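Local coordinates for protein BA_2500 (Bacillus anthracis, PDB 4GUC) that is of unknown function but belongs to the DUF5065 family of the E-set clan and folds as a small, mostly beta domain, at residues T89-T92 with K93-P97. Residues are numbered along the deposited sequence; the frame is centred on the assembly and turned at random. Where two conformers were deposited one is given.
Sequences TPIT and KAYNP
Thr89 meets Tyr95 just past the end of strand 84-90, in the loop to strand 98-106, which makes a type I beta turn from Thr92 to Tyr95. The Tyr95 ring folds back along the chain that precedes it. Thr89 CG2 lies 3.8 Å from Tyr95 OH, and the two side chains run at a slant to each other. Thr89 OG1 points away from its own backbone N (chi1 -157°) and reaches a water at 2.7 Å. The water donates to Pro90 O and shares a 2.8 Å hydrogen bond with Tyr95 OH, at the edge of the ring and in its plane. One water thus ties the end of the strand to the phenol. Pro90 O also approaches the ring carbon Tyr95 CE1 obliquely. Ile91 adds a loose apolar contact, CG2 to Tyr95 CD1 at 4.4 Å. Ile91 and Tyr95 both also touch Ile118 of strand 109-119, so both side chains pack on the larger, mixed sheet.

Thr92 opens the turn. Its carbonyl O accepts from Tyr95 N at 3.2 Å, with an N-H...O angle of 161°. The donor sits well above the carbonyl plane. The same oxygen lies near the plane of the Tyr95 ring, at its edge, 3.5 Å from CD1. A chi1 of 65° sets Thr92 OG1 between its own backbone N and carbonyl carbon, facing Ala94 N. There OG1 accepts a weak hydrogen bond from Ala94 N at 3.3 Å, and Ala94 CB packs against the same OG1 at 3.4 Å.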
# COMPACT_ATOMS: atom_id res chain seq x y z
N THR A 89 -10.91 0.20 0.13
CA THR A 89 -11.05 0.89 -1.15
C THR A 89 -11.43 -0.14 -2.23
O THR A 89 -10.92 -1.26 -2.20
CB THR A 89 -9.77 1.70 -1.51
OG1 THR A 89 -10.09 2.75 -2.42
CG2 THR A 89 -8.69 0.82 -2.12
N PRO A 90 -12.33 0.22 -3.18
CA PRO A 90 -12.70 -0.72 -4.22
C PRO A 90 -11.64 -0.89 -5.30
O PRO A 90 -10.97 0.09 -5.68
CB PRO A 90 -13.95 -0.08 -4.85
CG PRO A 90 -13.81 1.35 -4.59
CD PRO A 90 -13.07 1.48 -3.27
N ILE A 91 -11.48 -2.12 -5.80
CA ILE A 91 -10.54 -2.36 -6.89
C ILE A 91 -11.35 -2.18 -8.20
O ILE A 91 -12.08 -3.09 -8.66
CB ILE A 91 -9.87 -3.74 -6.81
CG1 ILE A 91 -9.16 -3.90 -5.47
CG2 ILE A 91 -8.88 -3.92 -7.97
CD1 ILE A 91 -8.12 -2.86 -5.17
N THR A 92 -11.23 -0.99 -8.77
CA THR A 92 -11.92 -0.62 -10.00
C THR A 92 -11.00 -0.83 -11.20
O THR A 92 -9.84 -1.22 -11.05
CB THR A 92 -12.30 0.87 -9.95
OG1 THR A 92 -11.10 1.65 -9.94
CG2 THR A 92 -13.12 1.17 -8.70
N LYS A 93 -11.52 -0.57 -12.40
CA LYS A 93 -10.72 -0.71 -13.62
C LYS A 93 -9.62 0.33 -13.74
O LYS A 93 -8.72 0.18 -14.56
CB LYS A 93 -11.60 -0.68 -14.86
CG LYS A 93 -12.47 -1.91 -14.99
CD LYS A 93 -13.25 -1.82 -16.26
CE LYS A 93 -14.09 -3.06 -16.44
NZ LYS A 93 -15.00 -2.97 -17.58
N ALA A 94 -9.67 1.37 -12.92
CA ALA A 94 -8.63 2.40 -12.91
C ALA A 94 -7.28 1.75 -12.54
O ALA A 94 -6.21 2.30 -12.84
CB ALA A 94 -9.00 3.50 -11.93
N TYR A 95 -7.31 0.60 -11.86
CA TYR A 95 -6.12 -0.14 -11.52
C TYR A 95 -5.81 -1.09 -12.70
O TYR A 95 -6.30 -2.24 -12.74
CB TYR A 95 -6.32 -0.97 -10.25
CG TYR A 95 -6.57 -0.17 -8.99
CD1 TYR A 95 -7.85 0.30 -8.67
CD2 TYR A 95 -5.53 0.10 -8.08
CE1 TYR A 95 -8.09 1.03 -7.48
CE2 TYR A 95 -5.76 0.81 -6.91
CZ TYR A 95 -7.04 1.27 -6.62
OH TYR A 95 -7.31 1.98 -5.47
N ASN A 96 -4.94 -0.64 -13.60
CA ASN A 96 -4.52 -1.40 -14.76
C ASN A 96 -3.93 -2.75 -14.35
O ASN A 96 -3.17 -2.81 -13.39
CB ASN A 96 -3.43 -0.60 -15.45
CG ASN A 96 -3.91 0.78 -15.90
OD1 ASN A 96 -3.41 1.80 -15.40
ND2 ASN A 96 -4.92 0.81 -16.75
N PRO A 97 -4.30 -3.85 -15.05
CA PRO A 97 -3.68 -5.10 -14.64
C PRO A 97 -2.14 -4.98 -14.48
O PRO A 97 -1.47 -4.41 -15.32
CB PRO A 97 -4.07 -6.07 -15.75
CG PRO A 97 -5.41 -5.54 -16.19
CD PRO A 97 -5.23 -4.05 -16.17
O HOH W 1 -9.98 2.56 -5.09